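Local coordinates for protein CurF (Lyngbya majuscula, PDB 5DP2) that probably catalyses NADPH-dependent cyclopropane ring formation in curacin A biosynthesis, as the enoyl-reductase domain of a polyketide synthase, at residues D228-S233 and D245-G250; G251-I256 and V274-F279. All coordinates share one frame; numbering follows the deposited sequence.

Contact 1: D228-S233 and D245-G250; sequences DVIFNS and DILAPG. With NAP (NADP nicotinamide-adenine-dinucleotide phosphate), chain B.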
loop_
_atom_site.group_PDB
_atom_site.type_symbol
_atom_site.label_atom_id
_atom_site.label_comp_id
_atom_site.label_asym_id
_atom_site.label_seq_id
_atom_site.Cartn_x
_atom_site.Cartn_y
_atom_site.Cartn_z
ATOM N N ASP A 228 2.515 -7.025 -21.745
ATOM C CA ASP A 228 1.357 -7.866 -21.431
ATOM C C ASP A 228 0.523 -7.369 -20.243
ATOM O O ASP A 228 -0.685 -7.600 -20.217
ATOM C CB ASP A 228 1.803 -9.305 -21.176
ATOM C CG ASP A 228 2.555 -9.880 -22.367
ATOM O OD1 ASP A 228 1.949 -9.949 -23.444
ATOM O OD2 ASP A 228 3.755 -10.199 -22.202
ATOM N N VAL A 229 1.187 -6.738 -19.275
ATOM C CA VAL A 229 0.540 -6.268 -18.054
ATOM C C VAL A 229 1.146 -4.906 -17.740
ATOM O O VAL A 229 2.368 -4.730 -17.815
ATOM C CB VAL A 229 0.769 -7.239 -16.876
ATOM C CG1 VAL A 229 0.118 -6.736 -15.594
ATOM C CG2 VAL A 229 0.264 -8.639 -17.205
ATOM N N ILE A 230 0.281 -3.970 -17.312
ATOM C CA ILE A 230 0.725 -2.697 -16.746
ATOM C C ILE A 230 0.166 -2.604 -15.324
ATOM O O ILE A 230 -1.026 -2.841 -15.110
ATOM C CB ILE A 230 0.265 -1.497 -17.601
ATOM C CG1 ILE A 230 0.903 -1.564 -18.989
ATOM C CG2 ILE A 230 0.606 -0.196 -16.897
ATOM C CD1 ILE A 230 0.406 -0.515 -19.959
ATOM N N PHE A 231 1.039 -2.246 -14.384
ATOM C CA PHE A 231 0.669 -1.970 -12.993
ATOM C C PHE A 231 0.876 -0.472 -12.790
ATOM O O PHE A 231 2.018 -0.008 -12.666
ATOM C CB PHE A 231 1.542 -2.808 -12.054
ATOM C CG PHE A 231 1.170 -2.683 -10.597
ATOM C CD1 PHE A 231 0.207 -3.509 -10.042
ATOM C CD2 PHE A 231 1.804 -1.785 -9.763
ATOM C CE1 PHE A 231 -0.136 -3.418 -8.700
ATOM C CE2 PHE A 231 1.466 -1.709 -8.419
ATOM C CZ PHE A 231 0.490 -2.517 -7.896
ATOM N N ASN A 232 -0.233 0.280 -12.812
ATOM C CA ASN A 232 -0.168 1.734 -12.856
ATOM C C ASN A 232 -0.819 2.383 -11.645
ATOM O O ASN A 232 -1.819 1.894 -11.127
ATOM C CB ASN A 232 -0.881 2.259 -14.098
ATOM C CG ASN A 232 -0.628 3.750 -14.315
ATOM O OD1 ASN A 232 0.518 4.203 -14.141
ATOM N ND2 ASN A 232 -1.661 4.507 -14.661
ATOM N N SER A 233 -0.275 3.539 -11.267
ATOM C CA SER A 233 -0.894 4.467 -10.328
ATOM C C SER A 233 -0.884 5.924 -10.827
ATOM O O SER A 233 -1.353 6.801 -10.105
ATOM C CB SER A 233 -0.216 4.399 -8.976
ATOM O OG SER A 233 1.121 4.827 -9.037
ATOM N N ASP A 245 -2.198 2.477 -24.962
ATOM C CA ASP A 245 -1.657 2.295 -26.293
ATOM C C ASP A 245 -0.456 1.370 -26.381
ATOM O O ASP A 245 -0.190 0.861 -27.468
ATOM C CB ASP A 245 -1.354 3.630 -26.909
ATOM C CG ASP A 245 -2.643 4.435 -27.250
ATOM O OD1 ASP A 245 -3.757 3.849 -27.202
ATOM O OD2 ASP A 245 -2.493 5.583 -27.649
ATOM N N ILE A 246 0.248 1.133 -25.271
ATOM C CA ILE A 246 1.405 0.242 -25.279
ATOM C C ILE A 246 1.090 -1.143 -24.726
ATOM O O ILE A 246 2.003 -1.964 -24.583
ATOM C CB ILE A 246 2.638 0.848 -24.612
ATOM C CG1 ILE A 246 2.400 1.149 -23.143
ATOM C CG2 ILE A 246 3.133 2.027 -25.431
ATOM C CD1 ILE A 246 3.625 1.601 -22.408
ATOM N N LEU A 247 -0.190 -1.459 -24.501
ATOM C CA LEU A 247 -0.568 -2.829 -24.180
ATOM C C LEU A 247 -0.476 -3.699 -25.424
ATOM O O LEU A 247 -0.996 -3.330 -26.499
ATOM C CB LEU A 247 -1.985 -2.871 -23.601
ATOM C CG LEU A 247 -2.062 -2.324 -22.199
ATOM C CD1 LEU A 247 -3.496 -1.947 -21.840
ATOM C CD2 LEU A 247 -1.517 -3.292 -21.180
ATOM N N ALA A 248 0.136 -4.870 -25.266
ATOM C CA ALA A 248 0.114 -5.920 -26.284
ATOM C C ALA A 248 -1.327 -6.384 -26.501
ATOM O O ALA A 248 -2.230 -6.082 -25.717
ATOM C CB ALA A 248 0.988 -7.052 -25.795
ATOM N N PRO A 249 -1.570 -7.167 -27.575
ATOM C CA PRO A 249 -2.892 -7.745 -27.777
ATOM C C PRO A 249 -3.379 -8.473 -26.527
ATOM O O PRO A 249 -2.642 -9.266 -25.938
ATOM C CB PRO A 249 -2.692 -8.707 -28.947
ATOM C CG PRO A 249 -1.473 -8.246 -29.617
ATOM C CD PRO A 249 -0.637 -7.523 -28.656
ATOM N N GLY A 250 -4.618 -8.177 -26.105
ATOM C CA GLY A 250 -5.176 -8.819 -24.933
ATOM C C GLY A 250 -4.503 -8.434 -23.623
ATOM O O GLY A 250 -4.689 -9.131 -22.615
HETATM P PA NAP B . 4.466 5.502 -3.169
HETATM O O1A NAP B . 5.526 5.123 -2.193
HETATM O O2A NAP B . 4.359 4.761 -4.451
HETATM O O5B NAP B . 4.617 7.071 -3.432
HETATM C C5B NAP B . 3.986 7.700 -4.555
HETATM C C4B NAP B . 4.696 7.422 -5.862
HETATM O O4B NAP B . 4.116 8.228 -6.860
HETATM C C3B NAP B . 6.170 7.704 -5.836
HETATM O O3B NAP B . 6.862 6.469 -6.036
HETATM C C2B NAP B . 6.418 8.692 -6.992
HETATM O O2B NAP B . 7.469 8.419 -7.874
HETATM C C1B NAP B . 5.144 8.586 -7.807
HETATM N N9A NAP B . 4.705 9.836 -8.411
HETATM C C8A NAP B . 3.936 10.816 -7.821
HETATM N N7A NAP B . 3.718 11.834 -8.686
HETATM C C5A NAP B . 4.335 11.498 -9.827
HETATM C C6A NAP B . 4.486 12.112 -11.107
HETATM N N6A NAP B . 3.919 13.311 -11.349
HETATM N N1A NAP B . 5.182 11.472 -12.037
HETATM C C2A NAP B . 5.730 10.283 -11.762
HETATM N N3A NAP B . 5.657 9.611 -10.610
HETATM C C4A NAP B . 4.981 10.227 -9.653
HETATM O O3 NAP B . 3.027 5.459 -2.448
HETATM P PN NAP B . 2.102 4.201 -2.093
HETATM O O1N NAP B . 1.494 4.466 -0.771
HETATM O O2N NAP B . 2.851 2.917 -2.302
HETATM O O5D NAP B . 0.968 4.353 -3.162
HETATM C C5D NAP B . 1.295 4.162 -4.558
HETATM C C4D NAP B . 0.158 4.736 -5.441
HETATM O O4D NAP B . -0.874 3.785 -5.481
HETATM C C3D NAP B . -0.489 6.018 -4.903
HETATM O O3D NAP B . -0.993 6.759 -6.022
HETATM C C2D NAP B . -1.596 5.497 -4.022
HETATM O O2D NAP B . -2.637 6.470 -3.892
HETATM C C1D NAP B . -2.030 4.264 -4.771
HETATM N N1N NAP B . -2.518 3.077 -4.038
HETATM C C2N NAP B . -3.720 2.545 -4.356
HETATM C C3N NAP B . -4.230 1.420 -3.714
HETATM C C7N NAP B . -5.560 0.874 -4.106
HETATM O O7N NAP B . -6.009 0.028 -3.363
HETATM N N7N NAP B . -6.158 1.333 -5.238
HETATM C C4N NAP B . -3.472 0.816 -2.705
HETATM C C5N NAP B . -2.240 1.378 -2.398
HETATM C C6N NAP B . -1.770 2.510 -3.075
HETATM P P2B NAP B . 9.015 8.646 -7.535
HETATM O O1X NAP B . 9.380 7.620 -6.470
HETATM O O2X NAP B . 9.679 8.393 -8.859
HETATM O O3X NAP B . 9.152 10.062 -7.031
HETATM O O HOH W 1 -0.736 -9.455 -23.752
#

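Contact 2: G251-I256 and V274-F279; sequences GRYIEI and VKYFPF. With NAP (NADP nicotinamide-adenine-dinucleotide phosphate), chain B.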
loop_
_atom_site.group_PDB
_atom_site.type_symbol
_atom_site.label_atom_id
_atom_site.label_comp_id
_atom_site.label_asym_id
_atom_site.label_seq_id
_atom_site.Cartn_x
_atom_site.Cartn_y
_atom_site.Cartn_z
ATOM N N GLY A 251 -3.755 -7.336 -23.604
ATOM C CA GLY A 251 -3.034 -6.951 -22.396
ATOM C C GLY A 251 -3.975 -6.604 -21.246
ATOM O O GLY A 251 -5.146 -6.277 -21.438
ATOM N N ARG A 252 -3.399 -6.674 -20.037
ATOM C CA ARG A 252 -4.119 -6.449 -18.796
ATOM C C ARG A 252 -3.611 -5.167 -18.139
ATOM O O ARG A 252 -2.423 -5.029 -17.850
ATOM C CB ARG A 252 -4.009 -7.654 -17.867
ATOM C CG ARG A 252 -4.615 -8.937 -18.460
ATOM C CD ARG A 252 -3.615 -9.864 -19.133
ATOM N NE ARG A 252 -2.827 -10.590 -18.144
ATOM C CZ ARG A 252 -1.720 -11.281 -18.433
ATOM N NH1 ARG A 252 -1.176 -11.225 -19.638
ATOM N NH2 ARG A 252 -1.145 -11.984 -17.482
ATOM N N TYR A 253 -4.550 -4.249 -17.893
ATOM C CA TYR A 253 -4.270 -2.922 -17.346
ATOM C C TYR A 253 -4.775 -2.867 -15.916
ATOM O O TYR A 253 -5.988 -2.809 -15.704
ATOM C CB TYR A 253 -4.935 -1.873 -18.259
ATOM C CG TYR A 253 -4.957 -0.456 -17.800
ATOM C CD1 TYR A 253 -4.114 0.039 -16.830
ATOM C CD2 TYR A 253 -5.938 0.414 -18.317
ATOM C CE1 TYR A 253 -4.250 1.343 -16.341
ATOM C CE2 TYR A 253 -6.083 1.701 -17.844
ATOM C CZ TYR A 253 -5.249 2.159 -16.850
ATOM O OH TYR A 253 -5.457 3.410 -16.325
ATOM N N ILE A 254 -3.841 -2.903 -14.972
ATOM C CA ILE A 254 -4.147 -2.788 -13.550
ATOM C C ILE A 254 -4.004 -1.325 -13.167
ATOM O O ILE A 254 -2.951 -0.712 -13.370
ATOM C CB ILE A 254 -3.193 -3.626 -12.692
ATOM C CG1 ILE A 254 -3.118 -5.094 -13.142
ATOM C CG2 ILE A 254 -3.593 -3.513 -11.238
ATOM C CD1 ILE A 254 -1.865 -5.752 -12.613
ATOM N N GLU A 255 -5.077 -0.752 -12.586
ATOM C CA GLU A 255 -5.064 0.655 -12.186
ATOM C C GLU A 255 -5.354 0.752 -10.694
ATOM O O GLU A 255 -6.480 0.383 -10.252
ATOM C CB GLU A 255 -6.071 1.476 -12.997
ATOM C CG GLU A 255 -6.046 2.974 -12.671
ATOM C CD GLU A 255 -4.661 3.592 -12.877
ATOM O OE1 GLU A 255 -4.262 3.710 -14.066
ATOM O OE2 GLU A 255 -3.974 3.929 -11.896
ATOM N N ILE A 256 -4.375 1.244 -9.946
ATOM C CA ILE A 256 -4.566 1.468 -8.517
ATOM C C ILE A 256 -4.688 2.952 -8.182
ATOM O O ILE A 256 -5.004 3.284 -7.041
ATOM C CB ILE A 256 -3.498 0.774 -7.645
ATOM C CG1 ILE A 256 -2.108 1.404 -7.769
ATOM C CG2 ILE A 256 -3.465 -0.726 -7.960
ATOM C CD1 ILE A 256 -1.082 0.865 -6.790
ATOM N N VAL A 274 -8.446 -5.148 -24.442
ATOM C CA VAL A 274 -7.735 -5.043 -23.158
ATOM C C VAL A 274 -8.639 -5.458 -22.003
ATOM O O VAL A 274 -9.861 -5.221 -22.019
ATOM C CB VAL A 274 -7.209 -3.567 -22.995
ATOM C CG1 VAL A 274 -6.937 -3.134 -21.540
ATOM C CG2 VAL A 274 -6.014 -3.394 -23.952
ATOM N N LYS A 275 -8.032 -6.076 -20.996
ATOM C CA LYS A 275 -8.709 -6.416 -19.771
ATOM C C LYS A 275 -8.338 -5.352 -18.732
ATOM O O LYS A 275 -7.176 -5.185 -18.405
ATOM C CB LYS A 275 -8.309 -7.831 -19.350
ATOM C CG LYS A 275 -8.394 -8.876 -20.493
ATOM C CD LYS A 275 -9.802 -8.967 -21.080
ATOM C CE LYS A 275 -10.015 -10.088 -22.102
ATOM N NZ LYS A 275 -9.369 -9.839 -23.419
ATOM N N TYR A 276 -9.334 -4.659 -18.202
ATOM C CA TYR A 276 -9.129 -3.502 -17.320
ATOM C C TYR A 276 -9.506 -3.865 -15.886
ATOM O O TYR A 276 -10.619 -4.347 -15.635
ATOM C CB TYR A 276 -9.986 -2.348 -17.833
ATOM C CG TYR A 276 -9.931 -1.068 -17.016
ATOM C CD1 TYR A 276 -8.743 -0.543 -16.542
ATOM C CD2 TYR A 276 -11.102 -0.387 -16.733
ATOM C CE1 TYR A 276 -8.726 0.655 -15.844
ATOM C CE2 TYR A 276 -11.101 0.806 -16.030
ATOM C CZ TYR A 276 -9.904 1.331 -15.595
ATOM O OH TYR A 276 -9.841 2.523 -14.910
ATOM N N PHE A 277 -8.568 -3.606 -14.966
ATOM C CA PHE A 277 -8.676 -3.984 -13.573
ATOM C C PHE A 277 -8.391 -2.798 -12.633
ATOM O O PHE A 277 -7.344 -2.719 -12.008
ATOM C CB PHE A 277 -7.733 -5.135 -13.244
ATOM C CG PHE A 277 -8.035 -6.392 -13.986
ATOM C CD1 PHE A 277 -9.169 -7.114 -13.685
ATOM C CD2 PHE A 277 -7.166 -6.882 -14.969
ATOM C CE1 PHE A 277 -9.454 -8.310 -14.343
ATOM C CE2 PHE A 277 -7.424 -8.072 -15.618
ATOM C CZ PHE A 277 -8.583 -8.761 -15.328
ATOM N N PRO A 278 -9.371 -1.872 -12.498
ATOM C CA PRO A 278 -9.283 -0.869 -11.451
ATOM C C PRO A 278 -9.770 -1.463 -10.130
ATOM O O PRO A 278 -10.753 -2.235 -10.119
ATOM C CB PRO A 278 -10.273 0.204 -11.938
ATOM C CG PRO A 278 -11.350 -0.567 -12.658
ATOM C CD PRO A 278 -10.598 -1.747 -13.296
ATOM N N PHE A 279 -9.143 -1.101 -9.016
ATOM C CA PHE A 279 -9.653 -1.562 -7.734
ATOM C C PHE A 279 -9.157 -0.661 -6.629
ATOM O O PHE A 279 -8.181 0.081 -6.795
ATOM C CB PHE A 279 -9.279 -3.033 -7.431
ATOM C CG PHE A 279 -7.789 -3.304 -7.321
ATOM C CD1 PHE A 279 -7.033 -3.609 -8.433
ATOM C CD2 PHE A 279 -7.145 -3.285 -6.100
ATOM C CE1 PHE A 279 -5.681 -3.896 -8.310
ATOM C CE2 PHE A 279 -5.787 -3.537 -5.994
ATOM C CZ PHE A 279 -5.056 -3.857 -7.103
HETATM P PA NAP B . 4.466 5.502 -3.169
HETATM O O1A NAP B . 5.526 5.123 -2.193
HETATM O O2A NAP B . 4.359 4.761 -4.451
HETATM O O5B NAP B . 4.617 7.071 -3.432
HETATM C C5B NAP B . 3.986 7.700 -4.555
HETATM C C4B NAP B . 4.696 7.422 -5.862
HETATM O O4B NAP B . 4.116 8.228 -6.860
HETATM C C3B NAP B . 6.170 7.704 -5.836
HETATM O O3B NAP B . 6.862 6.469 -6.036
HETATM C C2B NAP B . 6.418 8.692 -6.992
HETATM O O2B NAP B . 7.469 8.419 -7.874
HETATM C C1B NAP B . 5.144 8.586 -7.807
HETATM N N9A NAP B . 4.705 9.836 -8.411
HETATM C C8A NAP B . 3.936 10.816 -7.821
HETATM N N7A NAP B . 3.718 11.834 -8.686
HETATM C C5A NAP B . 4.335 11.498 -9.827
HETATM C C6A NAP B . 4.486 12.112 -11.107
HETATM N N6A NAP B . 3.919 13.311 -11.349
HETATM N N1A NAP B . 5.182 11.472 -12.037
HETATM C C2A NAP B . 5.730 10.283 -11.762
HETATM N N3A NAP B . 5.657 9.611 -10.610
HETATM C C4A NAP B . 4.981 10.227 -9.653
HETATM O O3 NAP B . 3.027 5.459 -2.448
HETATM P PN NAP B . 2.102 4.201 -2.093
HETATM O O1N NAP B . 1.494 4.466 -0.771
HETATM O O2N NAP B . 2.851 2.917 -2.302
HETATM O O5D NAP B . 0.968 4.353 -3.162
HETATM C C5D NAP B . 1.295 4.162 -4.558
HETATM C C4D NAP B . 0.158 4.736 -5.441
HETATM O O4D NAP B . -0.874 3.785 -5.481
HETATM C C3D NAP B . -0.489 6.018 -4.903
HETATM O O3D NAP B . -0.993 6.759 -6.022
HETATM C C2D NAP B . -1.596 5.497 -4.022
HETATM O O2D NAP B . -2.637 6.470 -3.892
HETATM C C1D NAP B . -2.030 4.264 -4.771
HETATM N N1N NAP B . -2.518 3.077 -4.038
HETATM C C2N NAP B . -3.720 2.545 -4.356
HETATM C C3N NAP B . -4.230 1.420 -3.714
HETATM C C7N NAP B . -5.560 0.874 -4.106
HETATM O O7N NAP B . -6.009 0.028 -3.363
HETATM N N7N NAP B . -6.158 1.333 -5.238
HETATM C C4N NAP B . -3.472 0.816 -2.705
HETATM C C5N NAP B . -2.240 1.378 -2.398
HETATM C C6N NAP B . -1.770 2.510 -3.075
HETATM P P2B NAP B . 9.015 8.646 -7.535
HETATM O O1X NAP B . 9.380 7.620 -6.470
HETATM O O2X NAP B . 9.679 8.393 -8.859
HETATM O O3X NAP B . 9.152 10.062 -7.031
HETATM O O HOH W 2 -8.074 4.467 -15.844
#

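Contact 1: D228-S233 and D245-G250
I230 meets I246 and L247 in a small, buried apolar contact between strand 227-232 of the parallel sheet and the short segment that follows helix 239-245. The methyl CD1 of I230 does most of the touching. Its CG1 lies beside the backbone N (chi1 -63°) and the chain then extends, carrying CD1 to 3.6 Å from CD2 of L247; the two side chains cross obliquely. The same methyl is 4.1 Å from CG1 of I246, which stands between its own backbone N and carbonyl carbon (chi1 62°). Beyond this contact I246 packs on F214, A215 and R219 of helix 214-221, while L247 reaches Y253 and V274, so I246 and L247 link strand 227-232 to helix 214-221 and to strand 251-255. The arrangement belongs to a beta-alpha-beta crossover of a Rossmann fold: strand 227-232, helix 239-245 and, after strand 247-248 and a turn, the parallel strand 251-255. At D228 the contact is partly water-mediated: OD1 comes 3.9 Å from CB of A248, a packing contact, and takes a hydrogen bond from a water at 2.7 Å. That water also donates to the carbonyl O of P249, 2.9 Å away, linking the D228 carboxylate to the backbone of the other segment. OD2 of D228 instead accepts from the backbone N of R161, which ties the carboxylate to the neighbouring strand. Just past the C-terminal end of strand 227-232, CB of S233 packs 3.6 Å from C4D of the nicotinamide ribose of NADP.

Contact 2: G251-I256 and V274-F279
Y253 and Y276 lie side by side and point the same way, on adjacent parallel strands whose directions differ by 12°. CB of Y253 lies 4.0 Å from CG1 of V274. CG is anti to the backbone N (chi1 171°), and the ring runs alongside that of Y276: CD2 comes 3.5 Å from CD1 of Y276, and CE1 of Y276 sits over one face of the Y253 ring. The two planes are inclined at 34°. At the tip, OH donates to OE1 of E255 at 2.6 Å and accepts from a water at 2.9 Å; that water also donates to OH of Y276, which is hydrogen-bonded to W262 O as well. A phenylalanine in place of Y253 removes the hydroxyl, and would probably leave E255 OE1 one donor short, with N232 ND2 remaining, and the water without one of its acceptors. Five backbone hydrogen bonds join the strands. Past them, the O atoms of I256 and F279 both accept from N7N of the NADP carboxamide, at 2.9 and 2.8 Å. Strand 275-278 is one of the two edge strands of this Rossmann sheet within the chain. Helix 264-270, the crossover between the two strands, packs on Y276 and P278, and helix 140-153 packs on I254, F277 and F279.

In the fold
Contacts 1 and 2 follow one another along the chain and lie about 8 Å apart between centres; strand 227-232 of contact 1 and both strands of contact 2 belong to the same parallel sheet. Strands 227-232 and 251-255 are neighbours in it, so they pair directly: I254 N is 2.8 Å from I230 O, probably a hydrogen bond. Side chains meet as well. ND2 of N232 lies 2.8 Å from OE1 of E255, giving that oxygen a second donor, and CG2 of V229 packs 3.5 Å from CZ of R252. NADP lies at the C-terminal ends of strands 227-232, 251-255 and 275-278, touched by S233 beside its nicotinamide ribose and by I256 and F279 at its carboxamide.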